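Local atomic coordinates of diketoreductase (Acinetobacter baylyi, PDB entry 4E12), a protein that reduces dicarbonyl compounds with NADH and probably also interconverts (3S)-3-hydroxyacyl-CoA and 3-oxoacyl-CoA, as its relatives do in fatty acid beta-oxidation. Residues H26-T31 / S175-V180; T31-N36 / D77-A82; R46-A51 / K68-I73; A113-A118 / T133-K138. All coordinates share one frame; numbering follows the deposited sequence.

Contact 1 (H26-T31 / S175-V180)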
loop_
_atom_site.group_PDB
_atom_site.type_symbol
_atom_site.label_atom_id
_atom_site.label_comp_id
_atom_site.label_asym_id
_atom_site.label_seq_id
_atom_site.Cartn_x
_atom_site.Cartn_y
_atom_site.Cartn_z
ATOM N N HIS A 26 -5.984 31.605 -0.635
ATOM C CA HIS A 26 -4.563 31.929 -0.550
ATOM C C HIS A 26 -4.146 33.200 -1.272
ATOM O O HIS A 26 -2.956 33.386 -1.540
ATOM C CB HIS A 26 -3.690 30.775 -1.009
ATOM C CG HIS A 26 -3.548 29.684 0.001
ATOM N ND1 HIS A 26 -4.462 28.663 0.129
ATOM C CD2 HIS A 26 -2.592 29.457 0.936
ATOM C CE1 HIS A 26 -4.078 27.854 1.102
ATOM N NE2 HIS A 26 -2.948 28.314 1.606
ATOM N N GLY A 27 -5.106 34.061 -1.602
ATOM C CA GLY A 27 -4.754 35.410 -2.006
ATOM C C GLY A 27 -4.819 35.716 -3.480
ATOM O O GLY A 27 -4.675 36.873 -3.870
ATOM N N PHE A 28 -5.028 34.709 -4.315
ATOM C CA PHE A 28 -5.087 34.933 -5.759
ATOM C C PHE A 28 -6.431 35.505 -6.160
ATOM O O PHE A 28 -7.405 35.396 -5.410
ATOM C CB PHE A 28 -4.790 33.638 -6.527
ATOM C CG PHE A 28 -3.380 33.141 -6.349
ATOM C CD1 PHE A 28 -3.007 32.467 -5.196
ATOM C CD2 PHE A 28 -2.426 33.351 -7.337
ATOM C CE1 PHE A 28 -1.701 32.010 -5.027
ATOM C CE2 PHE A 28 -1.115 32.896 -7.175
ATOM C CZ PHE A 28 -0.757 32.223 -6.016
ATOM N N ALA A 29 -6.470 36.138 -7.330
ATOM C CA ALA A 29 -7.706 36.665 -7.895
ATOM C C ALA A 29 -8.336 35.600 -8.764
ATOM O O ALA A 29 -7.842 35.305 -9.857
ATOM C CB ALA A 29 -7.420 37.911 -8.724
ATOM N N VAL A 30 -9.430 35.041 -8.279
ATOM C CA VAL A 30 -10.034 33.862 -8.879
ATOM C C VAL A 30 -11.310 34.210 -9.612
ATOM O O VAL A 30 -12.173 34.930 -9.090
ATOM C CB VAL A 30 -10.321 32.799 -7.804
ATOM C CG1 VAL A 30 -11.115 31.624 -8.360
ATOM C CG2 VAL A 30 -9.011 32.299 -7.216
ATOM N N THR A 31 -11.413 33.690 -10.828
ATOM C CA THR A 31 -12.670 33.697 -11.562
ATOM C C THR A 31 -13.123 32.245 -11.718
ATOM O O THR A 31 -12.357 31.398 -12.185
ATOM C CB THR A 31 -12.493 34.296 -12.966
ATOM O OG1 THR A 31 -12.014 35.641 -12.856
ATOM C CG2 THR A 31 -13.818 34.296 -13.716
ATOM N N SER A 175 2.687 25.413 -4.424
ATOM C CA SER A 175 3.141 25.654 -3.062
ATOM C C SER A 175 2.455 26.888 -2.448
ATOM O O SER A 175 2.029 26.850 -1.288
ATOM C CB SER A 175 4.648 25.838 -3.045
ATOM O OG SER A 175 5.300 24.652 -3.450
ATOM N N ALA A 176 2.335 27.948 -3.246
ATOM C CA ALA A 176 1.702 29.217 -2.858
ATOM C C ALA A 176 0.253 29.034 -2.459
ATOM O O ALA A 176 -0.273 29.805 -1.653
ATOM C CB ALA A 176 1.787 30.221 -3.988
ATOM N N ILE A 177 -0.418 28.032 -3.028
ATOM C CA ILE A 177 -1.782 27.772 -2.589
ATOM C C ILE A 177 -1.822 26.664 -1.543
ATOM O O ILE A 177 -2.870 26.068 -1.274
ATOM C CB ILE A 177 -2.778 27.476 -3.737
ATOM C CG1 ILE A 177 -2.311 26.261 -4.544
ATOM C CG2 ILE A 177 -2.949 28.714 -4.619
ATOM C CD1 ILE A 177 -3.423 25.610 -5.344
ATOM N N GLY A 178 -0.676 26.389 -0.940
ATOM C CA GLY A 178 -0.691 25.488 0.195
ATOM C C GLY A 178 -0.677 24.007 -0.138
ATOM O O GLY A 178 -1.010 23.187 0.712
ATOM N N MET A 179 -0.283 23.642 -1.349
ATOM C CA MET A 179 -0.248 22.229 -1.715
ATOM C C MET A 179 1.177 21.721 -1.584
ATOM O O MET A 179 2.119 22.514 -1.588
ATOM C CB MET A 179 -0.675 22.046 -3.172
ATOM C CG MET A 179 -2.004 22.685 -3.520
ATOM S SD MET A 179 -3.390 22.104 -2.534
ATOM C CE MET A 179 -3.410 20.398 -2.957
ATOM N N VAL A 180 1.336 20.404 -1.475
ATOM C CA VAL A 180 2.652 19.794 -1.585
ATOM C C VAL A 180 2.809 19.385 -3.038
ATOM O O VAL A 180 2.099 18.492 -3.500
ATOM C CB VAL A 180 2.744 18.531 -0.727
ATOM C CG1 VAL A 180 4.077 17.829 -0.969
ATOM C CG2 VAL A 180 2.587 18.890 0.743
#
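The imidazole of His26 lies against the end of a helix, with one face turned to the Ile177-Gly178 peptide: Ile177 O stands 3.2 Å above the ring plane, displaced toward the rim near CE1, and Gly178 N sits over the same face. Ala176 O approaches this ring obliquely, 3.5 Å from His26 CD2. The Phe28 ring is used differently, taking the methyl CB of Ala176 at its edge, in plane, 3.8 Å from Phe28 CZ. Ile177 CG2 comes to it obliquely and closely, 3.5 Å from Phe28 CE1, the two side chains crossing at about a right angle. With CG1 of Ile177 held between the backbone N and the carbonyl carbon (chi1 59°), CG2 is left beside the backbone N to meet the phenyl ring, while the end of the side chain leads away.

No hydrogen bond joins the two segments. The nearness of His26 ND1 to Ile177 O has a poor angle; ND1 instead bonds to Gln22 O, and Ile177 O receives Gln22 NE2, so Gln22 serves both sides of the contact. Gly178, at positive phi, is the C-prime residue of a Schellman motif, in which Gly178 N reaches Ser175 O at 2.8 Å. This turn presents the peptide on which the imidazole rests.

The contact thus joins the turn between helix 14-25 and strand 29-33 to the C-terminal end of helix 164-176. Phe28 also meets Phe173 edge-to-face and touches Val7 of strand 6-10, whereas Ile177 reaches Phe144 of strand 139-144.

Contact 2 (T31-N36 / D77-A82)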
loop_
_atom_site.group_PDB
_atom_site.type_symbol
_atom_site.label_atom_id
_atom_site.label_comp_id
_atom_site.label_asym_id
_atom_site.label_seq_id
_atom_site.Cartn_x
_atom_site.Cartn_y
_atom_site.Cartn_z
ATOM N N THR A 31 -11.413 33.690 -10.828
ATOM C CA THR A 31 -12.670 33.697 -11.562
ATOM C C THR A 31 -13.123 32.245 -11.718
ATOM O O THR A 31 -12.357 31.398 -12.185
ATOM C CB THR A 31 -12.493 34.296 -12.966
ATOM O OG1 THR A 31 -12.014 35.641 -12.856
ATOM C CG2 THR A 31 -13.818 34.296 -13.716
ATOM N N ALA A 32 -14.354 31.952 -11.311
ATOM C CA ALA A 32 -14.920 30.622 -11.499
ATOM C C ALA A 32 -15.819 30.647 -12.721
ATOM O O ALA A 32 -16.756 31.446 -12.790
ATOM C CB ALA A 32 -15.732 30.228 -10.265
ATOM N N TYR A 33 -15.544 29.767 -13.679
ATOM C CA TYR A 33 -16.300 29.741 -14.915
ATOM C C TYR A 33 -17.193 28.503 -15.002
ATOM O O TYR A 33 -16.802 27.392 -14.621
ATOM C CB TYR A 33 -15.381 29.814 -16.137
ATOM C CG TYR A 33 -16.132 29.432 -17.383
ATOM C CD1 TYR A 33 -16.900 30.369 -18.068
ATOM C CD2 TYR A 33 -16.085 28.127 -17.874
ATOM C CE1 TYR A 33 -17.605 30.016 -19.212
ATOM C CE2 TYR A 33 -16.787 27.764 -19.011
ATOM C CZ TYR A 33 -17.541 28.711 -19.675
ATOM O OH TYR A 33 -18.230 28.352 -20.802
ATOM N N ASP A 34 -18.407 28.700 -15.489
ATOM C CA ASP A 34 -19.272 27.566 -15.766
ATOM C C ASP A 34 -20.303 28.002 -16.803
ATOM O O ASP A 34 -20.314 29.168 -17.215
ATOM C CB ASP A 34 -19.897 27.016 -14.493
ATOM C CG ASP A 34 -20.166 25.516 -14.579
ATOM O OD1 ASP A 34 -20.478 25.011 -15.672
ATOM O OD2 ASP A 34 -20.036 24.828 -13.554
ATOM N N ILE A 35 -21.166 27.087 -17.223
ATOM C CA ILE A 35 -21.862 27.277 -18.497
ATOM C C ILE A 35 -23.042 28.235 -18.465
ATOM O O ILE A 35 -23.348 28.862 -19.477
ATOM C CB ILE A 35 -22.266 25.935 -19.140
ATOM C CG1 ILE A 35 -23.270 25.190 -18.258
ATOM C CG2 ILE A 35 -21.028 25.087 -19.367
ATOM C CD1 ILE A 35 -23.703 23.842 -18.830
ATOM N N ASN A 36 -23.720 28.373 -17.334
ATOM C CA ASN A 36 -24.834 29.305 -17.290
ATOM C C ASN A 36 -25.031 29.798 -15.873
ATOM O O ASN A 36 -24.232 29.456 -14.993
ATOM C CB ASN A 36 -26.104 28.675 -17.887
ATOM C CG ASN A 36 -26.526 27.416 -17.171
ATOM O OD1 ASN A 36 -26.194 27.212 -16.004
ATOM N ND2 ASN A 36 -27.251 26.548 -17.871
ATOM N N ASP A 77 -19.982 33.290 -16.901
ATOM C CA ASP A 77 -20.406 32.250 -17.833
ATOM C C ASP A 77 -20.110 32.674 -19.258
ATOM O O ASP A 77 -20.758 32.235 -20.211
ATOM C CB ASP A 77 -21.872 31.826 -17.643
ATOM C CG ASP A 77 -22.875 32.922 -17.979
ATOM O OD1 ASP A 77 -22.487 34.083 -18.270
ATOM O OD2 ASP A 77 -24.083 32.603 -17.938
ATOM N N ASP A 78 -19.109 33.533 -19.391
ATOM C CA ASP A 78 -18.644 33.989 -20.688
ATOM C C ASP A 78 -17.155 33.663 -20.751
ATOM O O ASP A 78 -16.339 34.377 -20.172
ATOM C CB ASP A 78 -18.872 35.502 -20.792
ATOM C CG ASP A 78 -18.428 36.080 -22.128
ATOM O OD1 ASP A 78 -17.740 35.382 -22.904
ATOM O OD2 ASP A 78 -18.774 37.248 -22.394
ATOM N N LEU A 79 -16.801 32.582 -21.443
ATOM C CA LEU A 79 -15.420 32.085 -21.429
ATOM C C LEU A 79 -14.400 33.170 -21.800
ATOM O O LEU A 79 -13.390 33.351 -21.109
ATOM C CB LEU A 79 -15.288 30.850 -22.335
ATOM C CG LEU A 79 -13.954 30.107 -22.362
ATOM C CD1 LEU A 79 -13.566 29.667 -20.957
ATOM C CD2 LEU A 79 -14.072 28.901 -23.281
ATOM N N ALA A 80 -14.671 33.906 -22.879
ATOM C CA ALA A 80 -13.784 34.971 -23.328
ATOM C C ALA A 80 -13.513 35.969 -22.207
ATOM O O ALA A 80 -12.362 36.344 -21.969
ATOM C CB ALA A 80 -14.392 35.687 -24.538
ATOM N N GLN A 81 -14.576 36.401 -21.529
ATOM C CA GLN A 81 -14.461 37.338 -20.415
ATOM C C GLN A 81 -13.799 36.671 -19.210
ATOM O O GLN A 81 -13.031 37.307 -18.485
ATOM C CB GLN A 81 -15.847 37.861 -20.014
ATOM C CG GLN A 81 -16.514 38.698 -21.099
ATOM C CD GLN A 81 -15.696 39.933 -21.450
ATOM O OE1 GLN A 81 -15.151 40.597 -20.567
ATOM N NE2 GLN A 81 -15.588 40.235 -22.744
ATOM N N ALA A 82 -14.104 35.391 -18.993
ATOM C CA ALA A 82 -13.559 34.655 -17.851
ATOM C C ALA A 82 -12.035 34.548 -17.887
ATOM O O ALA A 82 -11.386 34.482 -16.839
ATOM C CB ALA A 82 -14.166 33.271 -17.781
HETATM O O HOH W 1 -18.954 30.883 -22.865
#
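Tyr33 and Leu79 make the central CH-pi contact: Leu79 CD1 stands over the middle of the phenol ring, 4.1 Å from its centroid and 6° off the normal. CG of Tyr33 is anti to the backbone N (chi1 165°), and the ring reaches the start of helix 79-82, where Asp78 N lies in plane at its edge. The two side chains cross at about a right angle.

Further apolar packing comes from Ala82, whose CB is 4.0 Å from Tyr33 CD1. Thr31 CG2 makes a van der Waals approach to Ala82 O, which is itself bonded by Thr8 of strand 6-10.

Among polar contacts, no direct hydrogen bond crosses between the segments. Asp77 CA makes a CA-H...O contact of 3.1 Å with Asp34 O, and Asp77 CB lies equally near that oxygen, while Asp77 OD2 approaches Asn36 CA at 3.4 Å. A water accepts from Leu79 N at 3.1 Å, and its links to Tyr33 OH and Asp77 O are both weak.

Within segment 31-36, Ile35 N donates to the anti lone pair of Asp34 OD1 at 2.7 Å, while OD2 of Asp34, a NAD(+)-binding residue, is bonded by Thr12. Asn36 OD1 accepts from Ala39 N as N-cap of helix 37-57.

The chemistry is therefore divided: carbon packing joins strand 29-33 to the helix start, with the water adding only a weak link to Tyr33 OH, whereas Asp34, just past the strand, has its carboxylate oriented by bonds to Thr12 and to the next backbone N-H, probably steadying it for the cofactor.

Contact 3 (R46-A51 / K68-I73)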
loop_
_atom_site.group_PDB
_atom_site.type_symbol
_atom_site.label_atom_id
_atom_site.label_comp_id
_atom_site.label_asym_id
_atom_site.label_seq_id
_atom_site.Cartn_x
_atom_site.Cartn_y
_atom_site.Cartn_z
ATOM N N ARG A 46 -21.636 25.848 -3.497
ATOM C CA ARG A 46 -20.503 25.014 -3.099
ATOM C C ARG A 46 -19.484 25.863 -2.358
ATOM O O ARG A 46 -18.897 25.416 -1.372
ATOM C CB ARG A 46 -19.830 24.312 -4.276
ATOM C CG ARG A 46 -20.698 23.270 -4.967
ATOM C CD ARG A 46 -19.905 22.463 -5.980
ATOM N NE ARG A 46 -20.718 21.398 -6.557
ATOM C CZ ARG A 46 -21.483 21.536 -7.635
ATOM N NH1 ARG A 46 -21.547 22.703 -8.266
ATOM N NH2 ARG A 46 -22.190 20.510 -8.087
ATOM N N PHE A 47 -19.271 27.083 -2.838
ATOM C CA PHE A 47 -18.297 27.968 -2.201
ATOM C C PHE A 47 -18.712 28.334 -0.781
ATOM O O PHE A 47 -17.873 28.404 0.118
ATOM C CB PHE A 47 -18.069 29.244 -3.010
ATOM C CG PHE A 47 -17.352 29.038 -4.307
ATOM C CD1 PHE A 47 -16.293 28.138 -4.416
ATOM C CD2 PHE A 47 -17.734 29.756 -5.432
ATOM C CE1 PHE A 47 -15.632 27.960 -5.624
ATOM C CE2 PHE A 47 -17.079 29.586 -6.639
ATOM C CZ PHE A 47 -16.027 28.687 -6.739
ATOM N N GLU A 48 -20.000 28.580 -0.572
ATOM C CA GLU A 48 -20.474 28.889 0.769
ATOM C C GLU A 48 -20.197 27.735 1.733
ATOM O O GLU A 48 -19.694 27.955 2.840
ATOM C CB GLU A 48 -21.952 29.270 0.736
ATOM C CG GLU A 48 -22.155 30.574 0.004
ATOM C CD GLU A 48 -23.599 30.899 -0.294
ATOM O OE1 GLU A 48 -24.445 29.980 -0.308
ATOM O OE2 GLU A 48 -23.877 32.091 -0.534
ATOM N N GLY A 49 -20.513 26.512 1.310
ATOM C CA GLY A 49 -20.179 25.341 2.111
ATOM C C GLY A 49 -18.689 25.182 2.390
ATOM O O GLY A 49 -18.279 24.870 3.515
ATOM N N LEU A 50 -17.865 25.386 1.361
ATOM C CA LEU A 50 -16.419 25.321 1.532
ATOM C C LEU A 50 -15.934 26.360 2.536
ATOM O O LEU A 50 -15.047 26.071 3.338
ATOM C CB LEU A 50 -15.685 25.446 0.182
ATOM C CG LEU A 50 -15.886 24.288 -0.811
ATOM C CD1 LEU A 50 -15.331 24.630 -2.187
ATOM C CD2 LEU A 50 -15.241 23.018 -0.270
ATOM N N ALA A 51 -16.510 27.565 2.503
ATOM C CA ALA A 51 -16.124 28.606 3.449
ATOM C C ALA A 51 -16.357 28.112 4.868
ATOM O O ALA A 51 -15.522 28.311 5.754
ATOM C CB ALA A 51 -16.924 29.881 3.202
ATOM N N LYS A 68 -14.025 36.331 3.458
ATOM C CA LYS A 68 -13.376 37.320 2.607
ATOM C C LYS A 68 -12.981 36.635 1.294
ATOM O O LYS A 68 -13.183 37.179 0.203
ATOM C CB LYS A 68 -12.152 37.921 3.308
ATOM C CG LYS A 68 -11.492 39.081 2.563
ATOM C CD LYS A 68 -10.362 39.696 3.389
ATOM C CE LYS A 68 -9.718 40.887 2.688
ATOM N NZ LYS A 68 -9.083 40.509 1.394
ATOM N N ALA A 69 -12.433 35.428 1.388
ATOM C CA ALA A 69 -12.051 34.724 0.169
ATOM C C ALA A 69 -13.303 34.475 -0.673
ATOM O O ALA A 69 -13.309 34.693 -1.888
ATOM C CB ALA A 69 -11.356 33.416 0.503
ATOM N N LEU A 70 -14.365 34.021 -0.018
ATOM C CA LEU A 70 -15.635 33.737 -0.688
ATOM C C LEU A 70 -16.149 34.960 -1.456
ATOM O O LEU A 70 -16.519 34.883 -2.637
ATOM C CB LEU A 70 -16.660 33.325 0.363
ATOM C CG LEU A 70 -18.130 33.235 -0.028
ATOM C CD1 LEU A 70 -18.314 32.173 -1.103
ATOM C CD2 LEU A 70 -18.958 32.911 1.211
ATOM N N GLY A 71 -16.177 36.091 -0.767
ATOM C CA GLY A 71 -16.731 37.291 -1.365
ATOM C C GLY A 71 -15.902 37.861 -2.491
ATOM O O GLY A 71 -16.414 38.640 -3.300
ATOM N N GLY A 72 -14.628 37.479 -2.552
ATOM C CA GLY A 72 -13.751 37.990 -3.592
ATOM C C GLY A 72 -13.771 37.220 -4.910
ATOM O O GLY A 72 -13.188 37.681 -5.892
ATOM N N ILE A 73 -14.424 36.059 -4.940
ATOM C CA ILE A 73 -14.497 35.213 -6.143
ATOM C C ILE A 73 -15.408 35.822 -7.219
ATOM O O ILE A 73 -16.545 36.210 -6.944
ATOM C CB ILE A 73 -15.011 33.790 -5.794
ATOM C CG1 ILE A 73 -13.961 33.050 -4.960
ATOM C CG2 ILE A 73 -15.389 33.035 -7.056
ATOM C CD1 ILE A 73 -14.430 31.763 -4.368
#
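Helices 46-51 and 68-72 run nearly antiparallel, their axes 9.8 Å apart at closest approach and 165° between their directions, with Phe47 and Leu70 nearest each other along the backbone. Side chains fill the gap; no hydrogen bond crosses it, and the side-chain contacts are between carbons.

Phe47 receives Ile73 squarely on one face. The terminal methyl CD1 of Ile73 lies over the middle of the ring, 3.9 Å from its centroid and 5° off the normal, a CH-pi contact in which all six ring carbons are at similar distances from the methyl. CG1 of Ile73 lies beside its own backbone N (chi1 -68°), and its other branch, CG2, comes to Phe47 CE2 at 3.9 Å. One isoleucine thus meets both the centre of the ring and one of its carbons.

Leu70 works at the other end of the phenylalanine, with its two methyls parted between neighbours. CD1 presses on Phe47 CB at 3.5 Å. Leu70 CD2 sits between Ala51 CB, one turn on and 4.2 Å away, and CG of Glu48, the residue adjacent to Phe47, at 4.1 Å. Phe47 and Ala51, one turn apart, both touch Leu70; at Glu48 it is the aliphatic CG that takes part.

Phe47 also touches Ser17 and Ala20 of helix 14-25. The arrangement is an antiparallel helix pair within the connection between strands 29-33 and 74-76 of the Rossmann-type domain: helix 37-57, which follows the first strand and packs beside helix 14-25, is joined to helix 65-72 just before the second strand begins.

Contact 4 (A113-A118 / T133-K138)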
loop_
_atom_site.group_PDB
_atom_site.type_symbol
_atom_site.label_atom_id
_atom_site.label_comp_id
_atom_site.label_asym_id
_atom_site.label_seq_id
_atom_site.Cartn_x
_atom_site.Cartn_y
_atom_site.Cartn_z
ATOM N N ALA A 113 -1.809 35.402 -24.737
ATOM C CA ALA A 113 -0.678 34.519 -25.003
ATOM C C ALA A 113 0.044 34.074 -23.727
ATOM O O ALA A 113 0.686 33.020 -23.706
ATOM C CB ALA A 113 0.296 35.188 -25.960
ATOM N N LYS A 114 -0.070 34.870 -22.668
ATOM C CA LYS A 114 0.660 34.616 -21.428
ATOM C C LYS A 114 0.116 33.424 -20.645
ATOM O O LYS A 114 0.824 32.859 -19.804
ATOM C CB LYS A 114 0.608 35.840 -20.522
ATOM C CG LYS A 114 -0.801 36.241 -20.133
ATOM C CD LYS A 114 -0.781 37.244 -18.985
ATOM C CE LYS A 114 -2.202 37.596 -18.582
ATOM N NZ LYS A 114 -2.221 38.573 -17.455
ATOM N N THR A 115 -1.135 33.060 -20.918
ATOM C CA THR A 115 -1.887 32.124 -20.082
ATOM C C THR A 115 -1.361 30.688 -20.060
ATOM O O THR A 115 -1.224 30.027 -21.094
ATOM C CB THR A 115 -3.400 32.138 -20.426
ATOM O OG1 THR A 115 -3.906 33.471 -20.247
ATOM C CG2 THR A 115 -4.178 31.207 -19.495
ATOM N N ILE A 116 -1.086 30.202 -18.851
ATOM C CA ILE A 116 -0.745 28.797 -18.655
ATOM C C ILE A 116 -2.027 27.990 -18.523
ATOM O O ILE A 116 -2.962 28.418 -17.839
ATOM C CB ILE A 116 0.088 28.614 -17.383
ATOM C CG1 ILE A 116 1.389 29.406 -17.517
ATOM C CG2 ILE A 116 0.316 27.126 -17.111
ATOM C CD1 ILE A 116 2.242 29.457 -16.272
ATOM N N PHE A 117 -2.086 26.846 -19.199
ATOM C CA PHE A 117 -3.244 25.962 -19.093
ATOM C C PHE A 117 -2.878 24.738 -18.257
ATOM O O PHE A 117 -1.893 24.052 -18.540
ATOM C CB PHE A 117 -3.703 25.446 -20.463
ATOM C CG PHE A 117 -4.212 26.511 -21.405
ATOM C CD1 PHE A 117 -4.525 27.790 -20.957
ATOM C CD2 PHE A 117 -4.379 26.219 -22.751
ATOM C CE1 PHE A 117 -4.998 28.766 -21.836
ATOM C CE2 PHE A 117 -4.850 27.191 -23.644
ATOM C CZ PHE A 117 -5.159 28.461 -23.184
ATOM N N ALA A 118 -3.680 24.434 -17.248
ATOM C CA ALA A 118 -3.451 23.202 -16.499
ATOM C C ALA A 118 -4.737 22.377 -16.421
ATOM O O ALA A 118 -5.799 22.895 -16.063
ATOM C CB ALA A 118 -2.927 23.541 -15.105
ATOM N N THR A 133 -4.760 22.813 -27.460
ATOM C CA THR A 133 -4.455 24.042 -26.747
ATOM C C THR A 133 -3.906 25.107 -27.679
ATOM O O THR A 133 -4.274 26.278 -27.572
ATOM C CB THR A 133 -3.442 23.844 -25.607
ATOM O OG1 THR A 133 -2.162 23.498 -26.145
ATOM C CG2 THR A 133 -3.916 22.758 -24.659
ATOM N N GLY A 134 -3.019 24.705 -28.581
ATOM C CA GLY A 134 -2.351 25.673 -29.428
ATOM C C GLY A 134 -1.177 26.311 -28.722
ATOM O O GLY A 134 -0.526 27.215 -29.252
ATOM N N ARG A 135 -0.927 25.858 -27.497
ATOM C CA ARG A 135 0.228 26.310 -26.739
ATOM C C ARG A 135 0.832 25.177 -25.912
ATOM O O ARG A 135 0.776 25.189 -24.681
ATOM C CB ARG A 135 -0.119 27.529 -25.876
ATOM C CG ARG A 135 -1.213 27.321 -24.836
ATOM C CD ARG A 135 -1.533 28.643 -24.119
ATOM N NE ARG A 135 -2.246 29.575 -24.994
ATOM C CZ ARG A 135 -2.630 30.802 -24.651
ATOM N NH1 ARG A 135 -2.373 31.268 -23.441
ATOM N NH2 ARG A 135 -3.278 31.568 -25.522
ATOM N N GLY A 136 1.414 24.198 -26.596
ATOM C CA GLY A 136 2.004 23.062 -25.910
ATOM C C GLY A 136 3.080 23.400 -24.891
ATOM O O GLY A 136 3.299 22.643 -23.942
ATOM N N ASP A 137 3.772 24.517 -25.076
ATOM C CA ASP A 137 4.820 24.910 -24.137
ATOM C C ASP A 137 4.224 25.427 -22.830
ATOM O O ASP A 137 4.932 25.587 -21.829
ATOM C CB ASP A 137 5.729 25.981 -24.744
ATOM C CG ASP A 137 4.964 27.217 -25.174
ATOM O OD1 ASP A 137 4.014 27.087 -25.984
ATOM O OD2 ASP A 137 5.299 28.314 -24.683
ATOM N N LYS A 138 2.918 25.677 -22.839
ATOM C CA LYS A 138 2.250 26.266 -21.688
ATOM C C LYS A 138 1.117 25.394 -21.166
ATOM O O LYS A 138 0.235 25.893 -20.463
ATOM C CB LYS A 138 1.705 27.658 -22.043
ATOM C CG LYS A 138 2.770 28.710 -22.331
ATOM C CD LYS A 138 2.122 30.034 -22.682
ATOM C CE LYS A 138 3.143 31.157 -22.805
ATOM N NZ LYS A 138 3.782 31.468 -21.498
#
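Arg135 lies across the Phe117 ring and ends among backbone carbonyls, Thr115 O among them. From CB, its chain starts with CG between the backbone N and the carbonyl carbon, and CG meets Phe117 CE2 at 3.8 Å. CD makes a CH-pi contact over the ring face, offset toward the rim, 3.8 Å from the centroid, and also lies 3.3 Å from Thr115 O. The chain then bends at chi3 (72°), and NE lies 3.6 Å from Phe117 CZ. The guanidinium plane is 10° from that of the ring, with Phe117 CZ over one face, offset toward the rim. At the tip, NH1 donates in the guanidinium plane to a lone pair of Thr115 O, 2.9 Å away at 161°. NH1 also bonds to Pro112 O and NH2 to Ala111 O.

Thr133 brings CB to the edge of the Phe117 ring, while its OG1 accepts from Arg135 N in an ST turn and is also hydrogen-bonded to Val130 O. The Lys138 side chain runs along the other segment, CE 3.2 Å from Ala113 O. Phe117 N donates to Lys138 O at 2.8 Å, a backbone bond that leads into the pairing of strands 116-119 and 139-144.

The arginine consequently combines face-to-ring packing with bonds to several backbone carbonyls that follow helix 97-110. Its positive charge is probably well accommodated by these oxygens, and the bonds tie the turn before strand 139-144 to the start of strand 116-119.

All four contacts belong to the NAD-binding domain, whose Rossmann sheet is the common frame. Contacts 1 and 2 share Thr31 and lie at successive parts of strand 29-33, their centres about 20 Å apart. Contact 3 packs beside that strand: Ala32 of contact 2 touches Phe47, and Val30 of contact 1 touches Ile73. The centre of contact 4, at strand 116-119, is about 19, 18 and 28 Å from those of contacts 1, 2 and 3. Along the chain, contact 3 is nested within contact 2, and contacts 2 and 4 follow one another inside the long loop closed by contact 1. Contacts 1, 2 and 4 lie at strands of the sheet or their ends, while contact 3 pairs two helices beside it.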